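Local coordinates for periplasmic binding protein (Sulfurospirillum deleyianum, PDB 4PAG), which probably serves as the solute-binding component of an ABC transporter, capturing its ligand in the periplasm for import, at residues Glu177-His191 and His204-Ser218. Numbering follows the deposited sequence.
Sequences EGDFGLQTECDRSFH and HKCVQNSVVGLQEVS
Gln208 NE2 sits over one face of the Phe190 ring, displaced toward the rim, 3.4 Å from Phe190 CZ, with the amide plane steep (66°) to the ring. It belongs to a disulfide-tied pair of loops, part of a periplasmic-binding-protein lobe, that pack beside the parallel-sheet strand 172-176 and touch helix 99-112. This illustrates how two irregular segments can be joined by a little antiparallel pairing, one covalent bond and buried polar side chains. The extended Gln208 chain, CG anti to the backbone N (chi1 175°), brings OE1 within 2.9 Å of Phe190 N, while NE2 donates to Ser210 O of its own segment. A leucine here would probably leave both Phe190 N and Ser210 O without these mates and the ring face without its NE2 contact. Next door, His191 uses NE2 to donate to Val211 O, 2.8 Å away and close to the ring plane; ND1 is hydrogen-bonded to Asp270, which fixes the ring from its other nitrogen.

Glu185 bends at its second torsion, and a side chain leaving its backbone away from 204-218 still reaches it: OE2 accepts from Leu214 N on the syn side but well out of the carboxylate plane, OE1 receives the Ser189 hydroxyl, and Arg271 pairs with both Glu185 and Glu177. Gly213 CA packs 3.6 Å from Glu185 OE1, at a positive phi that favours glycine. At the two-stranded end, Thr184 and Gln215 form a hydrogen-bonded antiparallel pair, and the amide of Gln183 lies alongside the carboxylate of Glu216, donating through NE2 to OE1. The Cys186-Cys206 disulfide has the Gln215 amide carbon CD 3.7 Å from Cys186 SG. Beyond it, Asp187 OD1 accepts from Cys206 N at 2.9 Å; it also lies in the guanidinium plane of Arg188 and takes the NH2 salt bridge at 3.0 Å on its syn lone pair, while Val207 CG2 rests over one face of that same group.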
loop_
_atom_site.group_PDB
_atom_site.type_symbol
_atom_site.label_atom_id
_atom_site.label_comp_id
_atom_site.label_asym_id
_atom_site.label_seq_id
_atom_site.Cartn_x
_atom_site.Cartn_y
_atom_site.Cartn_z
ATOM N N GLU A 177 12.964 4.266 7.799
ATOM C CA GLU A 177 12.896 2.862 7.438
ATOM C C GLU A 177 14.109 2.122 7.976
ATOM O O GLU A 177 15.092 2.741 8.392
ATOM C CB GLU A 177 12.820 2.732 5.922
ATOM C CG GLU A 177 11.539 3.294 5.333
ATOM C CD GLU A 177 11.517 3.151 3.825
ATOM O OE1 GLU A 177 12.341 3.845 3.178
ATOM O OE2 GLU A 177 10.701 2.348 3.306
ATOM N N GLY A 178 14.013 0.795 7.991
ATOM C CA GLY A 178 15.069 -0.062 8.494
ATOM C C GLY A 178 15.141 -0.118 10.008
ATOM O O GLY A 178 14.476 0.636 10.720
ATOM N N ASP A 179 15.982 -1.017 10.498
ATOM C CA ASP A 179 16.086 -1.269 11.931
ATOM C C ASP A 179 16.718 -0.121 12.693
ATOM O O ASP A 179 16.566 -0.036 13.900
ATOM C CB ASP A 179 16.876 -2.547 12.182
ATOM C CG ASP A 179 16.172 -3.780 11.643
ATOM O OD1 ASP A 179 14.916 -3.781 11.598
ATOM O OD2 ASP A 179 16.876 -4.745 11.264
ATOM N N PHE A 180 17.415 0.766 11.993
ATOM C CA PHE A 180 18.154 1.835 12.652
ATOM C C PHE A 180 17.680 3.213 12.228
ATOM O O PHE A 180 18.288 4.215 12.597
ATOM C CB PHE A 180 19.650 1.666 12.370
ATOM C CG PHE A 180 20.162 0.274 12.649
ATOM C CD1 PHE A 180 20.554 -0.093 13.929
ATOM C CD2 PHE A 180 20.247 -0.666 11.631
ATOM C CE1 PHE A 180 21.027 -1.374 14.187
ATOM C CE2 PHE A 180 20.711 -1.949 11.882
ATOM C CZ PHE A 180 21.101 -2.304 13.161
ATOM N N GLY A 181 16.588 3.265 11.462
ATOM C CA GLY A 181 16.012 4.529 11.021
ATOM C C GLY A 181 16.832 5.273 9.981
ATOM O O GLY A 181 16.532 6.426 9.682
ATOM N N LEU A 182 17.853 4.621 9.421
ATOM C CA LEU A 182 18.826 5.298 8.548
ATOM C C LEU A 182 18.615 5.013 7.055
ATOM O O LEU A 182 19.489 5.290 6.237
ATOM C CB LEU A 182 20.262 4.945 8.957
ATOM C CG LEU A 182 20.682 5.241 10.406
ATOM C CD1 LEU A 182 22.153 4.898 10.603
ATOM C CD2 LEU A 182 20.422 6.690 10.784
ATOM N N GLN A 183 17.469 4.450 6.711
ATOM C CA GLN A 183 17.045 4.411 5.330
ATOM C C GLN A 183 15.768 5.208 5.232
ATOM O O GLN A 183 15.021 5.332 6.205
ATOM C CB GLN A 183 16.830 2.980 4.836
ATOM C CG GLN A 183 18.119 2.200 4.629
ATOM C CD GLN A 183 18.651 1.613 5.921
ATOM O OE1 GLN A 183 17.941 0.911 6.639
ATOM N NE2 GLN A 183 19.904 1.902 6.223
ATOM N N THR A 184 15.533 5.763 4.055
ATOM C CA THR A 184 14.344 6.566 3.816
ATOM C C THR A 184 13.959 6.469 2.353
ATOM O O THR A 184 14.551 5.691 1.590
ATOM C CB THR A 184 14.533 8.047 4.245
ATOM O OG1 THR A 184 13.263 8.711 4.257
ATOM C CG2 THR A 184 15.496 8.800 3.324
ATOM N N GLU A 185 12.934 7.220 1.981
ATOM C CA GLU A 185 12.529 7.307 0.592
ATOM C C GLU A 185 12.725 8.702 0.071
ATOM O O GLU A 185 12.704 9.676 0.827
ATOM C CB GLU A 185 11.069 6.920 0.438
ATOM C CG GLU A 185 10.806 5.472 0.804
ATOM C CD GLU A 185 11.612 4.519 -0.050
ATOM O OE1 GLU A 185 11.631 4.710 -1.288
ATOM O OE2 GLU A 185 12.215 3.580 0.510
ATOM N N CYS A 186 12.911 8.786 -1.236
ATOM C CA CYS A 186 12.863 10.055 -1.941
ATOM C C CYS A 186 11.467 10.649 -1.787
ATOM O O CYS A 186 10.491 9.913 -1.614
ATOM C CB CYS A 186 13.172 9.841 -3.427
ATOM S SG CYS A 186 14.882 9.378 -3.788
ATOM N N ASP A 187 11.374 11.976 -1.850
ATOM C CA ASP A 187 10.086 12.651 -1.820
ATOM C C ASP A 187 9.209 12.283 -3.022
ATOM O O ASP A 187 7.997 12.417 -2.953
ATOM C CB ASP A 187 10.248 14.170 -1.716
ATOM C CG ASP A 187 10.700 14.812 -3.013
ATOM O OD1 ASP A 187 11.786 14.473 -3.522
ATOM O OD2 ASP A 187 9.953 15.670 -3.530
ATOM N N ARG A 188 9.825 11.828 -4.112
ATOM C CA ARG A 188 9.082 11.271 -5.246
ATOM C C ARG A 188 9.424 9.792 -5.390
ATOM O O ARG A 188 10.464 9.429 -5.946
ATOM C CB ARG A 188 9.396 12.054 -6.522
ATOM C CG ARG A 188 8.637 13.380 -6.616
ATOM C CD ARG A 188 9.462 14.453 -7.319
ATOM N NE ARG A 188 10.613 14.828 -6.498
ATOM C CZ ARG A 188 11.720 15.428 -6.935
ATOM N NH1 ARG A 188 11.867 15.761 -8.222
ATOM N NH2 ARG A 188 12.694 15.697 -6.065
ATOM N N SER A 189 8.542 8.942 -4.869
ATOM C CA SER A 189 8.771 7.495 -4.817
ATOM C C SER A 189 7.449 6.806 -4.594
ATOM O O SER A 189 6.621 7.318 -3.840
ATOM C CB SER A 189 9.706 7.152 -3.654
ATOM O OG SER A 189 9.696 5.757 -3.354
ATOM N N PHE A 190 7.232 5.641 -5.207
ATOM C CA PHE A 190 5.987 4.938 -4.929
ATOM C C PHE A 190 5.923 4.382 -3.496
ATOM O O PHE A 190 4.843 4.025 -3.010
ATOM C CB PHE A 190 5.571 3.921 -6.012
ATOM C CG PHE A 190 6.514 2.766 -6.240
ATOM C CD1 PHE A 190 6.741 1.803 -5.263
ATOM C CD2 PHE A 190 7.075 2.569 -7.501
ATOM C CE1 PHE A 190 7.568 0.714 -5.511
ATOM C CE2 PHE A 190 7.898 1.481 -7.755
ATOM C CZ PHE A 190 8.146 0.549 -6.753
ATOM N N HIS A 191 7.058 4.360 -2.809
ATOM C CA HIS A 191 7.099 3.960 -1.400
ATOM C C HIS A 191 6.678 5.050 -0.410
ATOM O O HIS A 191 6.274 4.728 0.708
ATOM C CB HIS A 191 8.497 3.464 -1.049
ATOM C CG HIS A 191 8.859 2.179 -1.726
ATOM N ND1 HIS A 191 8.200 0.996 -1.468
ATOM C CD2 HIS A 191 9.796 1.892 -2.658
ATOM C CE1 HIS A 191 8.728 0.031 -2.204
ATOM N NE2 HIS A 191 9.698 0.551 -2.933
ATOM N N HIS A 204 13.733 14.356 2.454
ATOM C CA HIS A 204 14.778 13.860 1.559
ATOM C C HIS A 204 14.318 14.002 0.095
ATOM O O HIS A 204 13.384 13.321 -0.351
ATOM C CB HIS A 204 15.110 12.405 1.907
ATOM C CG HIS A 204 16.338 11.868 1.239
ATOM N ND1 HIS A 204 17.610 12.317 1.527
ATOM C CD2 HIS A 204 16.484 10.890 0.314
ATOM C CE1 HIS A 204 18.486 11.650 0.792
ATOM N NE2 HIS A 204 17.827 10.779 0.045
ATOM N N LYS A 205 14.982 14.893 -0.638
ATOM C CA LYS A 205 14.548 15.304 -1.977
ATOM C C LYS A 205 15.321 14.576 -3.078
ATOM O O LYS A 205 16.522 14.776 -3.238
ATOM C CB LYS A 205 14.717 16.818 -2.156
ATOM C CG LYS A 205 14.100 17.669 -1.054
ATOM C CD LYS A 205 12.603 17.447 -0.952
ATOM C CE LYS A 205 11.907 18.543 -0.167
ATOM N NZ LYS A 205 10.460 18.217 -0.005
ATOM N N CYS A 206 14.621 13.734 -3.827
ATOM C CA CYS A 206 15.193 13.032 -4.990
ATOM C C CYS A 206 14.066 12.289 -5.697
ATOM O O CYS A 206 12.909 12.384 -5.278
ATOM C CB CYS A 206 16.308 12.044 -4.590
ATOM S SG CYS A 206 15.983 11.010 -3.132
ATOM N N VAL A 207 14.402 11.573 -6.768
ATOM C CA VAL A 207 13.448 10.718 -7.477
ATOM C C VAL A 207 13.913 9.269 -7.368
ATOM O O VAL A 207 15.061 8.939 -7.670
ATOM C CB VAL A 207 13.299 11.111 -8.969
ATOM C CG1 VAL A 207 12.317 10.186 -9.681
ATOM C CG2 VAL A 207 12.820 12.548 -9.097
ATOM N N GLN A 208 13.001 8.401 -6.952
ATOM C CA GLN A 208 13.268 6.970 -6.848
ATOM C C GLN A 208 13.829 6.397 -8.148
ATOM O O GLN A 208 13.257 6.603 -9.213
ATOM C CB GLN A 208 11.964 6.254 -6.520
ATOM C CG GLN A 208 12.042 4.737 -6.483
ATOM C CD GLN A 208 10.674 4.100 -6.343
ATOM O OE1 GLN A 208 9.644 4.765 -6.500
ATOM N NE2 GLN A 208 10.656 2.796 -6.054
ATOM N N ASN A 209 14.930 5.662 -8.055
ATOM C CA ASN A 209 15.513 5.016 -9.235
ATOM C C ASN A 209 15.840 3.542 -9.047
ATOM O O ASN A 209 16.545 2.963 -9.861
ATOM C CB ASN A 209 16.750 5.792 -9.707
ATOM C CG ASN A 209 17.943 5.628 -8.787
ATOM O OD1 ASN A 209 17.807 5.287 -7.612
ATOM N ND2 ASN A 209 19.129 5.877 -9.323
ATOM N N SER A 210 15.334 2.939 -7.977
ATOM C CA SER A 210 15.431 1.495 -7.771
ATOM C C SER A 210 14.075 1.018 -7.292
ATOM O O SER A 210 13.332 1.785 -6.694
ATOM C CB SER A 210 16.499 1.158 -6.732
ATOM O OG SER A 210 16.103 1.580 -5.431
ATOM N N VAL A 211 13.747 -0.240 -7.547
ATOM C CA VAL A 211 12.464 -0.776 -7.112
ATOM C C VAL A 211 12.303 -0.712 -5.585
ATOM O O VAL A 211 11.250 -0.311 -5.086
ATOM C CB VAL A 211 12.283 -2.232 -7.591
ATOM C CG1 VAL A 211 11.026 -2.847 -6.989
ATOM C CG2 VAL A 211 12.218 -2.272 -9.109
ATOM N N VAL A 212 13.332 -1.106 -4.840
ATOM C CA VAL A 212 13.189 -1.184 -3.376
ATOM C C VAL A 212 13.266 0.162 -2.660
ATOM O O VAL A 212 12.787 0.271 -1.551
ATOM C CB VAL A 212 14.184 -2.165 -2.718
ATOM C CG1 VAL A 212 14.031 -3.553 -3.320
ATOM C CG2 VAL A 212 15.617 -1.674 -2.828
ATOM N N GLY A 213 13.853 1.178 -3.292
ATOM C CA GLY A 213 14.066 2.470 -2.634
ATOM C C GLY A 213 15.135 2.351 -1.561
ATOM O O GLY A 213 16.260 1.980 -1.853
ATOM N N LEU A 214 14.779 2.646 -0.313
ATOM C CA LEU A 214 15.709 2.551 0.820
ATOM C C LEU A 214 16.998 3.368 0.606
ATOM O O LEU A 214 18.104 2.843 0.626
ATOM C CB LEU A 214 16.004 1.080 1.153
ATOM C CG LEU A 214 14.770 0.235 1.508
ATOM C CD1 LEU A 214 15.133 -1.246 1.619
ATOM C CD2 LEU A 214 14.078 0.718 2.785
ATOM N N GLN A 215 16.820 4.671 0.413
ATOM C CA GLN A 215 17.923 5.618 0.257
ATOM C C GLN A 215 18.677 5.660 1.569
ATOM O O GLN A 215 18.049 5.662 2.624
ATOM C CB GLN A 215 17.394 7.021 -0.059
ATOM C CG GLN A 215 16.329 7.100 -1.159
ATOM C CD GLN A 215 16.741 6.425 -2.448
ATOM O OE1 GLN A 215 16.018 5.559 -2.979
ATOM N NE2 GLN A 215 17.901 6.820 -2.974
ATOM N N GLU A 216 20.006 5.697 1.516
ATOM C CA GLU A 216 20.818 5.745 2.738
ATOM C C GLU A 216 20.989 7.182 3.216
ATOM O O GLU A 216 21.372 8.048 2.439
ATOM C CB GLU A 216 22.203 5.149 2.502
ATOM C CG GLU A 216 22.208 3.719 1.966
ATOM C CD GLU A 216 21.862 2.671 3.009
ATOM O OE1 GLU A 216 21.715 3.006 4.208
ATOM O OE2 GLU A 216 21.742 1.493 2.622
ATOM N N VAL A 217 20.735 7.409 4.501
ATOM C CA VAL A 217 20.879 8.725 5.117
ATOM C C VAL A 217 21.573 8.556 6.477
ATOM O O VAL A 217 21.305 7.602 7.198
ATOM C CB VAL A 217 19.506 9.425 5.259
ATOM C CG1 VAL A 217 18.596 8.682 6.214
ATOM C CG2 VAL A 217 19.661 10.862 5.709
ATOM N N SER A 218 22.487 9.462 6.805
ATOM C CA SER A 218 23.182 9.413 8.096
ATOM C C SER A 218 22.358 10.055 9.213
ATOM O O SER A 218 21.451 10.851 8.951
ATOM C CB SER A 218 24.528 10.123 8.003
ATOM O OG SER A 218 24.341 11.527 7.927
HETATM O O HOH W 1 22.317 4.796 6.032
HETATM O O HOH W 2 11.760 12.059 1.790
HETATM O O HOH W 3 13.211 6.339 -2.784
#